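Local coordinates for alginate lyase AlgAT5 (Defluviitalea, PDB 5ZQI), which probably cleaves alginate by beta-elimination, as a polysaccharide lyase of family 7 built on a beta-sandwich fold, at residues A[66-71]-A[78-83]; A[149-154]-A[159-164]; A[172-177]-A[190-195]; A[245-248]-A[252-255]. All blocks are in the same frame, centred on the assembly; numbering follows the deposited sequence.

Interaction 1 of 4, residues A[66-71]-A[78-83]; sequences NWKLTL and EITQPE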
loop_
_atom_site.group_PDB
_atom_site.type_symbol
_atom_site.label_atom_id
_atom_site.label_comp_id
_atom_site.label_asym_id
_atom_site.label_seq_id
_atom_site.Cartn_x
_atom_site.Cartn_y
_atom_site.Cartn_z
ATOM N N ASN A 66 -3.614 -3.487 13.958
ATOM C CA ASN A 66 -2.318 -4.099 13.696
ATOM C C ASN A 66 -1.658 -3.439 12.494
ATOM O O ASN A 66 -1.132 -4.105 11.602
ATOM C CB ASN A 66 -2.467 -5.605 13.494
ATOM C CG ASN A 66 -2.479 -6.353 14.788
ATOM O OD1 ASN A 66 -1.930 -5.889 15.796
ATOM N ND2 ASN A 66 -3.124 -7.509 14.789
ATOM N N TRP A 67 -1.636 -2.108 12.515
ATOM C CA TRP A 67 -0.914 -1.340 11.526
ATOM C C TRP A 67 -0.221 -0.174 12.217
ATOM O O TRP A 67 -0.621 0.258 13.288
ATOM C CB TRP A 67 -1.847 -0.787 10.456
ATOM C CG TRP A 67 -2.592 -1.766 9.559
ATOM C CD1 TRP A 67 -3.877 -2.185 9.688
ATOM C CD2 TRP A 67 -2.073 -2.412 8.394
ATOM N NE1 TRP A 67 -4.197 -3.041 8.662
ATOM C CE2 TRP A 67 -3.107 -3.189 7.845
ATOM C CE3 TRP A 67 -0.837 -2.380 7.743
ATOM C CZ2 TRP A 67 -2.932 -3.955 6.719
ATOM C CZ3 TRP A 67 -0.659 -3.145 6.612
ATOM C CH2 TRP A 67 -1.708 -3.904 6.092
ATOM N N LYS A 68 0.810 0.362 11.566
ATOM C CA LYS A 68 1.353 1.682 11.873
ATOM C C LYS A 68 1.416 2.470 10.573
ATOM O O LYS A 68 1.485 1.876 9.488
ATOM C CB LYS A 68 2.715 1.612 12.555
ATOM C CG LYS A 68 3.848 1.073 11.779
ATOM C CD LYS A 68 5.174 1.261 12.560
ATOM C CE LYS A 68 6.316 0.578 11.870
ATOM N NZ LYS A 68 7.591 0.837 12.595
ATOM N N LEU A 69 1.353 3.795 10.680
ATOM C CA LEU A 69 1.278 4.680 9.520
ATOM C C LEU A 69 2.567 5.477 9.357
ATOM O O LEU A 69 3.045 6.060 10.333
ATOM C CB LEU A 69 0.104 5.648 9.666
ATOM C CG LEU A 69 -0.072 6.693 8.565
ATOM C CD1 LEU A 69 -0.540 6.088 7.276
ATOM C CD2 LEU A 69 -1.071 7.767 9.050
ATOM N N THR A 70 3.114 5.508 8.134
ATOM C CA THR A 70 4.172 6.448 7.771
ATOM C C THR A 70 3.585 7.587 6.943
ATOM O O THR A 70 2.817 7.343 6.002
ATOM C CB THR A 70 5.293 5.773 7.000
ATOM O OG1 THR A 70 5.808 4.685 7.791
ATOM C CG2 THR A 70 6.411 6.790 6.665
ATOM N N LEU A 71 3.933 8.832 7.304
ATOM C CA LEU A 71 3.440 10.040 6.664
ATOM C C LEU A 71 4.394 10.582 5.616
ATOM O O LEU A 71 5.579 10.232 5.568
ATOM C CB LEU A 71 3.230 11.123 7.723
ATOM C CG LEU A 71 2.116 10.902 8.746
ATOM C CD1 LEU A 71 2.213 11.926 9.886
ATOM C CD2 LEU A 71 0.751 10.930 8.130
ATOM N N GLU A 78 6.188 8.366 11.833
ATOM C CA GLU A 78 5.339 7.216 12.053
ATOM C C GLU A 78 4.318 7.499 13.145
ATOM O O GLU A 78 4.656 8.038 14.209
ATOM C CB GLU A 78 6.138 5.973 12.436
ATOM C CG GLU A 78 7.065 5.476 11.349
ATOM C CD GLU A 78 7.699 4.139 11.666
ATOM O OE1 GLU A 78 7.651 3.706 12.838
ATOM O OE2 GLU A 78 8.260 3.517 10.737
ATOM N N ILE A 79 3.069 7.137 12.868
ATOM C CA ILE A 79 1.996 7.153 13.853
ATOM C C ILE A 79 1.688 5.705 14.188
ATOM O O ILE A 79 1.233 4.949 13.318
ATOM C CB ILE A 79 0.734 7.869 13.341
ATOM C CG1 ILE A 79 1.030 9.234 12.689
ATOM C CG2 ILE A 79 -0.284 8.010 14.508
ATOM C CD1 ILE A 79 1.658 10.269 13.577
ATOM N N THR A 80 1.962 5.316 15.427
ATOM C CA THR A 80 1.709 3.966 15.893
ATOM C C THR A 80 0.485 3.946 16.790
ATOM O O THR A 80 0.000 4.979 17.245
ATOM C CB THR A 80 2.915 3.403 16.642
ATOM O OG1 THR A 80 3.213 4.207 17.789
ATOM C CG2 THR A 80 4.128 3.371 15.755
ATOM N N GLN A 81 -0.011 2.740 17.054
ATOM C CA GLN A 81 -1.002 2.566 18.090
ATOM C C GLN A 81 -0.339 2.802 19.444
ATOM O O GLN A 81 0.824 2.432 19.646
ATOM C CB GLN A 81 -1.592 1.158 18.030
ATOM C CG GLN A 81 -2.472 0.923 16.781
ATOM C CD GLN A 81 -3.815 1.638 16.804
ATOM O OE1 GLN A 81 -4.160 2.294 17.769
ATOM N NE2 GLN A 81 -4.542 1.559 15.712
ATOM N N PRO A 82 -1.062 3.399 20.413
ATOM C CA PRO A 82 -2.497 3.705 20.352
ATOM C C PRO A 82 -2.883 5.042 19.730
ATOM O O PRO A 82 -4.074 5.273 19.488
ATOM C CB PRO A 82 -2.920 3.694 21.832
ATOM C CG PRO A 82 -1.668 4.149 22.564
ATOM C CD PRO A 82 -0.515 3.550 21.772
ATOM N N GLU A 83 -1.904 5.914 19.465
ATOM C CA GLU A 83 -2.228 7.206 18.878
ATOM C C GLU A 83 -2.932 7.068 17.530
ATOM O O GLU A 83 -3.808 7.871 17.213
ATOM C CB GLU A 83 -0.961 8.035 18.729
ATOM C CG GLU A 83 -0.354 8.470 20.032
ATOM C CD GLU A 83 0.551 7.402 20.709
ATOM O OE1 GLU A 83 0.871 6.372 20.049
ATOM O OE2 GLU A 83 0.944 7.628 21.876
HETATM O O HOH W 1 1.044 0.550 15.500
HETATM O O HOH W 2 8.555 4.571 8.292
#

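Interaction 2 of 4, residues A[149-154]-A[159-164]; sequences QKITHL and DHVVVG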
loop_
_atom_site.group_PDB
_atom_site.type_symbol
_atom_site.label_atom_id
_atom_site.label_comp_id
_atom_site.label_asym_id
_atom_site.label_seq_id
_atom_site.Cartn_x
_atom_site.Cartn_y
_atom_site.Cartn_z
ATOM N N GLN A 149 -10.174 -0.984 -3.087
ATOM C CA GLN A 149 -9.678 0.389 -3.186
ATOM C C GLN A 149 -9.949 0.945 -4.574
ATOM O O GLN A 149 -10.368 0.220 -5.484
ATOM C CB GLN A 149 -8.175 0.451 -2.847
ATOM C CG GLN A 149 -7.269 -0.356 -3.822
ATOM C CD GLN A 149 -5.814 -0.314 -3.442
ATOM O OE1 GLN A 149 -5.355 0.616 -2.789
ATOM N NE2 GLN A 149 -5.089 -1.332 -3.827
ATOM N N LYS A 150 -9.719 2.253 -4.728
ATOM C CA LYS A 150 -9.688 2.887 -6.045
ATOM C C LYS A 150 -8.555 3.893 -6.045
ATOM O O LYS A 150 -8.265 4.494 -5.009
ATOM C CB LYS A 150 -11.005 3.540 -6.396
ATOM C CG LYS A 150 -11.389 4.704 -5.509
ATOM C CD LYS A 150 -12.764 5.243 -5.893
ATOM C CE LYS A 150 -13.190 6.339 -4.958
ATOM N NZ LYS A 150 -14.603 6.751 -5.259
ATOM N N ILE A 151 -7.843 4.009 -7.155
ATOM C CA ILE A 151 -6.774 4.997 -7.289
ATOM C C ILE A 151 -7.366 6.245 -7.932
ATOM O O ILE A 151 -8.056 6.146 -8.957
ATOM C CB ILE A 151 -5.599 4.445 -8.107
ATOM C CG1 ILE A 151 -5.087 3.132 -7.503
ATOM C CG2 ILE A 151 -4.499 5.525 -8.221
ATOM C CD1 ILE A 151 -4.227 2.303 -8.479
ATOM N N THR A 152 -7.147 7.418 -7.318
ATOM C CA THR A 152 -7.860 8.618 -7.738
ATOM C C THR A 152 -6.998 9.717 -8.346
ATOM O O THR A 152 -7.552 10.616 -8.991
ATOM C CB THR A 152 -8.654 9.224 -6.572
ATOM O OG1 THR A 152 -7.785 9.469 -5.459
ATOM C CG2 THR A 152 -9.756 8.272 -6.108
ATOM N N HIS A 153 -5.676 9.666 -8.192
ATOM C CA HIS A 153 -4.846 10.747 -8.705
ATOM C C HIS A 153 -3.427 10.227 -8.869
ATOM O O HIS A 153 -2.958 9.397 -8.085
ATOM C CB HIS A 153 -4.873 11.963 -7.766
ATOM C CG HIS A 153 -4.482 13.255 -8.415
ATOM N ND1 HIS A 153 -5.395 14.127 -8.974
ATOM C CD2 HIS A 153 -3.274 13.849 -8.533
ATOM C CE1 HIS A 153 -4.757 15.184 -9.444
ATOM N NE2 HIS A 153 -3.466 15.031 -9.207
ATOM N N LEU A 154 -2.749 10.729 -9.903
ATOM C CA LEU A 154 -1.392 10.354 -10.273
ATOM C C LEU A 154 -0.553 11.595 -10.476
ATOM O O LEU A 154 -1.064 12.641 -10.883
ATOM C CB LEU A 154 -1.356 9.534 -11.577
ATOM C CG LEU A 154 -2.066 8.175 -11.550
ATOM C CD1 LEU A 154 -2.053 7.600 -12.962
ATOM C CD2 LEU A 154 -1.432 7.248 -10.562
ATOM N N ASP A 159 3.807 9.231 -13.828
ATOM C CA ASP A 159 2.454 8.940 -13.352
ATOM C C ASP A 159 2.357 7.526 -12.784
ATOM O O ASP A 159 1.602 6.659 -13.267
ATOM C CB ASP A 159 1.452 9.180 -14.480
ATOM C CG ASP A 159 1.736 8.374 -15.735
ATOM O OD1 ASP A 159 2.878 7.978 -15.995
ATOM O OD2 ASP A 159 0.772 8.174 -16.497
ATOM N N HIS A 160 3.148 7.322 -11.722
ATOM C CA HIS A 160 3.404 6.008 -11.150
ATOM C C HIS A 160 3.112 5.986 -9.658
ATOM O O HIS A 160 3.650 6.806 -8.911
ATOM C CB HIS A 160 4.875 5.584 -11.324
ATOM C CG HIS A 160 5.355 5.460 -12.735
ATOM N ND1 HIS A 160 6.624 5.004 -13.016
ATOM C CD2 HIS A 160 4.772 5.713 -13.932
ATOM C CE1 HIS A 160 6.797 4.980 -14.329
ATOM N NE2 HIS A 160 5.681 5.385 -14.909
ATOM N N VAL A 161 2.314 5.008 -9.215
ATOM C CA VAL A 161 2.060 4.823 -7.787
ATOM C C VAL A 161 2.056 3.341 -7.437
ATOM O O VAL A 161 1.828 2.473 -8.281
ATOM C CB VAL A 161 0.725 5.462 -7.318
ATOM C CG1 VAL A 161 0.723 6.972 -7.562
ATOM C CG2 VAL A 161 -0.463 4.742 -7.970
ATOM N N VAL A 162 2.283 3.072 -6.141
ATOM C CA VAL A 162 2.240 1.724 -5.569
ATOM C C VAL A 162 1.186 1.718 -4.476
ATOM O O VAL A 162 1.189 2.593 -3.601
ATOM C CB VAL A 162 3.620 1.300 -5.031
ATOM C CG1 VAL A 162 3.523 0.072 -4.115
ATOM C CG2 VAL A 162 4.601 1.001 -6.187
ATOM N N VAL A 163 0.329 0.702 -4.492
ATOM C CA VAL A 163 -0.856 0.602 -3.652
ATOM C C VAL A 163 -1.015 -0.824 -3.129
ATOM O O VAL A 163 -2.002 -1.520 -3.390
ATOM C CB VAL A 163 -2.085 1.054 -4.451
ATOM C CG1 VAL A 163 -1.961 2.560 -4.786
ATOM C CG2 VAL A 163 -2.319 0.225 -5.692
ATOM N N GLY A 164 -0.017 -1.278 -2.417
ATOM C CA GLY A 164 -0.009 -2.602 -1.830
ATOM C C GLY A 164 1.336 -3.254 -2.042
ATOM O O GLY A 164 1.889 -3.243 -3.155
#

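Interaction 3 of 4, residues A[172-177]-A[190-195]; sequences DVIMIR and EELADL. With SO4 (sulfate ion), chain B.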
loop_
_atom_site.group_PDB
_atom_site.type_symbol
_atom_site.label_atom_id
_atom_site.label_comp_id
_atom_site.label_asym_id
_atom_site.label_seq_id
_atom_site.Cartn_x
_atom_site.Cartn_y
_atom_site.Cartn_z
ATOM N N ASP A 172 11.280 -4.400 -1.359
ATOM C CA ASP A 172 9.995 -4.961 -1.715
ATOM C C ASP A 172 10.184 -6.364 -2.277
ATOM O O ASP A 172 11.205 -6.692 -2.878
ATOM C CB ASP A 172 9.268 -4.083 -2.730
ATOM C CG ASP A 172 9.996 -3.945 -4.026
ATOM O OD1 ASP A 172 10.992 -3.200 -4.089
ATOM O OD2 ASP A 172 9.576 -4.584 -5.000
ATOM N N VAL A 173 9.187 -7.196 -2.048
ATOM C CA VAL A 173 9.103 -8.542 -2.599
ATOM C C VAL A 173 8.171 -8.499 -3.805
ATOM O O VAL A 173 8.569 -8.855 -4.920
ATOM C CB VAL A 173 8.636 -9.527 -1.521
ATOM C CG1 VAL A 173 8.485 -10.937 -2.128
ATOM C CG2 VAL A 173 9.630 -9.619 -0.352
ATOM N N ILE A 174 6.950 -8.017 -3.614
ATOM C CA ILE A 174 6.113 -7.606 -4.737
ATOM C C ILE A 174 5.432 -6.284 -4.402
ATOM O O ILE A 174 5.234 -5.933 -3.238
ATOM C CB ILE A 174 5.049 -8.656 -5.145
ATOM C CG1 ILE A 174 4.052 -8.899 -4.024
ATOM C CG2 ILE A 174 5.687 -9.941 -5.631
ATOM C CD1 ILE A 174 2.709 -9.466 -4.529
ATOM N N MET A 175 5.058 -5.552 -5.458
ATOM C CA MET A 175 4.294 -4.328 -5.333
ATOM C C MET A 175 3.162 -4.297 -6.357
ATOM O O MET A 175 3.324 -4.744 -7.501
ATOM C CB MET A 175 5.160 -3.064 -5.514
ATOM C CG MET A 175 6.360 -2.999 -4.570
ATOM S SD MET A 175 7.133 -1.390 -4.428
ATOM C CE MET A 175 7.638 -1.182 -6.126
ATOM N N ILE A 176 2.017 -3.776 -5.928
ATOM C CA ILE A 176 0.886 -3.497 -6.804
ATOM C C ILE A 176 1.080 -2.089 -7.349
ATOM O O ILE A 176 1.002 -1.116 -6.604
ATOM C CB ILE A 176 -0.441 -3.644 -6.054
ATOM C CG1 ILE A 176 -0.502 -4.984 -5.303
ATOM C CG2 ILE A 176 -1.633 -3.499 -7.035
ATOM C CD1 ILE A 176 -0.334 -6.242 -6.154
ATOM N N ARG A 177 1.287 -1.977 -8.657
ATOM C CA ARG A 177 1.798 -0.756 -9.267
ATOM C C ARG A 177 0.875 -0.312 -10.392
ATOM O O ARG A 177 0.469 -1.119 -11.235
ATOM C CB ARG A 177 3.201 -0.999 -9.795
ATOM C CG ARG A 177 3.936 0.243 -10.259
ATOM C CD ARG A 177 5.443 -0.080 -10.458
ATOM N NE ARG A 177 6.132 1.101 -10.972
ATOM C CZ ARG A 177 7.174 1.697 -10.410
ATOM N NH1 ARG A 177 7.757 1.168 -9.357
ATOM N NH2 ARG A 177 7.658 2.787 -10.961
ATOM N N GLU A 190 10.789 -5.114 -12.105
ATOM C CA GLU A 190 10.293 -5.503 -13.417
ATOM C C GLU A 190 8.890 -6.081 -13.282
ATOM O O GLU A 190 8.454 -6.502 -12.204
ATOM C CB GLU A 190 11.205 -6.533 -14.101
ATOM C CG GLU A 190 12.658 -6.084 -14.278
ATOM C CD GLU A 190 12.814 -4.816 -15.116
ATOM O OE1 GLU A 190 11.862 -4.444 -15.844
ATOM O OE2 GLU A 190 13.898 -4.186 -15.043
ATOM N N GLU A 191 8.164 -6.058 -14.390
ATOM C CA GLU A 191 6.792 -6.533 -14.417
ATOM C C GLU A 191 6.737 -8.045 -14.298
ATOM O O GLU A 191 7.444 -8.769 -15.011
ATOM C CB GLU A 191 6.137 -6.091 -15.723
ATOM C CG GLU A 191 6.135 -4.573 -15.936
ATOM C CD GLU A 191 5.449 -4.148 -17.226
ATOM O OE1 GLU A 191 4.743 -4.972 -17.841
ATOM O OE2 GLU A 191 5.619 -2.983 -17.624
ATOM N N LEU A 192 5.877 -8.523 -13.405
ATOM C CA LEU A 192 5.639 -9.943 -13.231
ATOM C C LEU A 192 4.366 -10.420 -13.920
ATOM O O LEU A 192 4.342 -11.532 -14.451
ATOM C CB LEU A 192 5.546 -10.287 -11.742
ATOM C CG LEU A 192 6.843 -10.060 -10.957
ATOM C CD1 LEU A 192 6.633 -10.416 -9.493
ATOM C CD2 LEU A 192 7.984 -10.859 -11.513
ATOM N N ALA A 193 3.314 -9.604 -13.901
ATOM C CA ALA A 193 2.026 -9.982 -14.456
ATOM C C ALA A 193 1.148 -8.749 -14.525
ATOM O O ALA A 193 1.186 -7.913 -13.625
ATOM C CB ALA A 193 1.339 -11.050 -13.602
ATOM N N ASP A 194 0.328 -8.682 -15.563
ATOM C CA ASP A 194 -0.697 -7.663 -15.673
ATOM C C ASP A 194 -1.880 -7.964 -14.767
ATOM O O ASP A 194 -2.306 -9.114 -14.636
ATOM C CB ASP A 194 -1.181 -7.588 -17.126
ATOM C CG ASP A 194 -0.194 -6.907 -18.052
ATOM O OD1 ASP A 194 0.801 -6.322 -17.557
ATOM O OD2 ASP A 194 -0.413 -6.973 -19.276
ATOM N N LEU A 195 -2.421 -6.919 -14.149
ATOM C CA LEU A 195 -3.737 -6.994 -13.539
ATOM C C LEU A 195 -4.808 -6.372 -14.435
ATOM O O LEU A 195 -5.884 -6.939 -14.576
ATOM C CB LEU A 195 -3.735 -6.308 -12.161
ATOM C CG LEU A 195 -2.697 -6.819 -11.157
ATOM C CD1 LEU A 195 -2.826 -6.051 -9.836
ATOM C CD2 LEU A 195 -2.850 -8.327 -10.900
HETATM S S SO4 B . 11.473 3.500 -10.525
HETATM O O1 SO4 B . 11.821 3.784 -11.917
HETATM O O2 SO4 B . 11.623 2.071 -10.251
HETATM O O3 SO4 B . 12.335 4.272 -9.634
HETATM O O4 SO4 B . 10.078 3.853 -10.274
#

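Interaction 4 of 4, residues A[245-248]-A[252-255]; sequences SNTS and SEDA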
loop_
_atom_site.group_PDB
_atom_site.type_symbol
_atom_site.label_atom_id
_atom_site.label_comp_id
_atom_site.label_asym_id
_atom_site.label_seq_id
_atom_site.Cartn_x
_atom_site.Cartn_y
_atom_site.Cartn_z
ATOM N N SER A 245 7.319 9.121 -7.576
ATOM C CA SER A 245 7.891 10.287 -8.229
ATOM C C SER A 245 8.372 11.263 -7.174
ATOM O O SER A 245 8.084 11.119 -5.986
ATOM C CB SER A 245 6.891 10.934 -9.184
ATOM O OG SER A 245 7.609 11.877 -9.955
ATOM N N ASN A 246 9.142 12.240 -7.623
ATOM C CA ASN A 246 9.681 13.316 -6.796
ATOM C C ASN A 246 10.104 14.433 -7.746
ATOM O O ASN A 246 9.926 14.338 -8.966
ATOM C CB ASN A 246 10.805 12.772 -5.912
ATOM C CG ASN A 246 11.963 12.190 -6.720
ATOM O OD1 ASN A 246 12.364 12.762 -7.716
ATOM N ND2 ASN A 246 12.474 11.041 -6.300
ATOM N N THR A 247 10.620 15.527 -7.191
ATOM C CA THR A 247 10.916 16.672 -8.047
ATOM C C THR A 247 12.071 16.405 -9.017
ATOM O O THR A 247 12.133 17.063 -10.059
ATOM C CB THR A 247 11.227 17.940 -7.240
ATOM O OG1 THR A 247 12.395 17.734 -6.431
ATOM C CG2 THR A 247 10.041 18.337 -6.379
ATOM N N SER A 248 12.971 15.450 -8.711
ATOM C CA SER A 248 14.061 15.117 -9.625
ATOM C C SER A 248 13.555 14.481 -10.914
ATOM O O SER A 248 14.272 14.500 -11.928
ATOM C CB SER A 248 15.083 14.180 -8.971
ATOM O OG SER A 248 14.664 12.820 -8.985
ATOM N N SER A 252 6.145 18.612 -10.009
ATOM C CA SER A 252 6.103 19.706 -9.052
ATOM C C SER A 252 5.943 19.170 -7.626
ATOM O O SER A 252 5.533 18.034 -7.395
ATOM C CB SER A 252 4.961 20.660 -9.386
ATOM O OG SER A 252 3.719 20.076 -9.106
ATOM N N GLU A 253 6.281 20.020 -6.654
ATOM C CA GLU A 253 6.167 19.602 -5.261
ATOM C C GLU A 253 4.742 19.210 -4.896
ATOM O O GLU A 253 4.540 18.318 -4.057
ATOM C CB GLU A 253 6.664 20.708 -4.329
ATOM C CG GLU A 253 8.180 20.941 -4.390
ATOM C CD GLU A 253 8.618 22.182 -3.653
ATOM O OE1 GLU A 253 7.773 22.810 -2.984
ATOM O OE2 GLU A 253 9.811 22.535 -3.743
ATOM N N ASP A 254 3.745 19.838 -5.520
ATOM C CA ASP A 254 2.349 19.601 -5.171
ATOM C C ASP A 254 1.662 18.572 -6.071
ATOM O O ASP A 254 0.480 18.271 -5.859
ATOM C CB ASP A 254 1.559 20.921 -5.178
ATOM C CG ASP A 254 1.662 21.674 -6.476
ATOM O OD1 ASP A 254 2.137 21.106 -7.479
ATOM O OD2 ASP A 254 1.269 22.862 -6.482
ATOM N N ALA A 255 2.362 18.009 -7.049
ATOM C CA ALA A 255 1.845 16.837 -7.743
ATOM C C ALA A 255 1.727 15.699 -6.743
ATOM O O ALA A 255 2.460 15.652 -5.749
ATOM C CB ALA A 255 2.758 16.433 -8.894
#

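Interaction 1 of 4, residues A[66-71]-A[78-83]
Trp67 and Gln81 meet through one water at the open end of an antiparallel beta hairpin, made by strand 67-70 and the short strand 78-79 at the margin of the beta-sandwich. The water donates to Trp67 O and accepts from Gln81 N, while the indole of Trp67 turns to Leu264 and Val266 of the other sheet. Lys68 sits with CG between its own N and carbonyl carbon (chi1 66°), and from there the extended chain carries NZ to 2.9 Å from Glu78 OE1. This salt bridge reaches the oxygen on its syn side but 30° out of the carboxylate plane. Lys68 CB lies 3.9 Å from Thr80 CG2. Truncating this lysine to an alanine is likely to leave the Glu78 carboxylate without its positive mate and the Thr80 methyl without the cover given by CD. Leu69 forms the hydrogen-bonded pair with Ile79: Leu69 N donates to Ile79 O at 2.9 Å, nearly straight at 176°, and Leu69 O accepts from Ile79 N at 2.8 Å. Leu69 O also receives a CA-H contact from Glu78 CA at 3.1 Å. Thr70 faces Glu78 as the non-hydrogen-bonded pair, and a second water joins Thr70 OG1 to Glu78 OE2, donating to the latter. Both carboxylate oxygens are thus held. Leu71 closes the row on the side where Tyr87 also packs, its CD1 methyl 4.1 Å from Ile79 CG1.

Interaction 2 of 4, residues A[149-154]-A[159-164]
Strands 149-153 and 160-164, which meet through residues such as Gln149 and Val163, run at 158° with their axes 9.6 Å apart. That spacing exceeds backbone pairing and fits two stacked sheets of a beta-sandwich; near the connecting loop the chains converge, with Leu154 CA and Asp159 CA 5.1 Å apart. Val161 and Val163 alternate into the interface, as do Gln149 and Ile151; the classic bulge at Thr152 and His153, opposite Glu258, then shifts the phase so that Leu154 rather than His153 faces across. Ile151 lies between two valines: its CG2 touches Val161 CG2 as the side chains slide past each other, and its CD1 reaches Val163 CG2 at 4.0 Å. Leu154 meets Val161 at about a right angle, with CD2 laid against both valine methyls at 3.7 Å. Leu154 CD1 rests on Asp159 O.

Gln149 supplies the polar link. Its extended chain brings NE2 to Val163 O at 3.1 Å; the bond is straight (171°) and the acceptor lies almost in the amide plane, while Asn259 ND2 donates to OE1, fixing the amide's rotation. With a leucine in its place, the buried Val163 would probably lose this donor and Asn259 its acceptor.

Strand 142-153 is flanked in its own sheet by strands 256-269 and 205-212. Opposite, strand 160-167 lies between strands 172-179 and 241-243, with Met241 packing on Val161 and Val163 and Leu178 on Ile151 and Leu154.

Interaction 3 of 4, residues A[172-177]-A[190-195]
Ile174 and Leu192 touch through one methyl each, Ile174 CG2 lying 4.0 Å from Leu192 CD1, and Ile176 CG2 meets Leu195 CD1 at the same distance. In both pairs the side chains cross at about a right angle. The two isoleucines differ in torsion: in Ile174 (chi1 63°) CG2 stands anti to the carbonyl carbon, whereas in Ile176 (chi1 -50°) it is anti to the backbone N. In both leucines CG is anti to the carbonyl carbon and CD1 anti to CA (chi2 near 180°), placing CD1 at the far end.

The nearest CA pair, Ile174 and Leu192, is 8.8 Å apart because strand 182-187 runs between these strands in the sheet. The contact therefore spans next-but-one strands, on the face covered by Val218 and Tyr228 from the second sheet of the sandwich. A classic beta bulge at Leu192 and Ala193 and a corner at Leu195 break the strict alternation, letting both leucines point this way.

Arg177 extends from the other face of its strand. Its NH2 donates to sulfate O4 at 2.7 Å (162°), meeting it at the guanidinium edge, and also pairs with His160 ND1; NE and NH1 make salt bridges with Glu179 and Glu186. Tyr118 and Lys158 also bind the sulfate.

Interaction 4 of 4, residues A[245-248]-A[252-255]
Ser252 and Glu253 begin a type I beta turn that ends at Ala255 and meets Thr247 in the long loop between strands 241-243 and 256-269. Ser252 presents its backbone, the carbonyl carbon C lying 4.4 Å from Thr247 CG2, while its side chain turns away. There, Ser252 OG donates to Asp254 OD1; the distance of 2.5 Å is very short and deserves caution. Glu253 provides the closer touch. Its CG, anti to the carbonyl carbon (chi1 -69°), comes 3.8 Å from Thr247 CG2, and the two side chains cross at a slant. The glutamate then runs on extended at the protein surface. Asp254 occupies the third position of the turn, and Ala255 N returns to Ser252 O at 3.2 Å to close it. Backbone hydrogen bonds of Glu253 with Gly109 and of Ala255 with Cys108 tie the turn to the chain just after strand 102-107.

Across the contact there is only van der Waals touch, covering 86 Å² in all. The facing loop is ordered by its own bonds: Asn246 OD1 accepts a weak bond from Ser248 N, of the Asx-turn kind, and a firmer one from Ser248 OG at 2.6 Å, with the hydroxyl oxygen tilted 18° from the amide carbonyl plane.

Interactions 2 and 3, centres 13 Å apart, are joined directly: strands 160-167 and 172-179 pair in one sheet, Gly164 O lying 2.8 Å from Ile176 N. Strand 160-167 runs on into the Gln-Ile-His motif that lines the catalytic cleft in family 7 relatives, and Met175 of interaction 3 packs on its Gln165. Interaction 1 lies in the same sheet across the chain's centre, about 21 Å from interaction 2 between centres. Interaction 4 approaches interaction 2 to about 5 Å between nearest atoms. The sulfate, probably from the crystallisation liquor, lies where three regions meet: Arg177 of interaction 3, Lys158 from the loop within interaction 2, and Tyr118, against which Asn246 of interaction 4 packs.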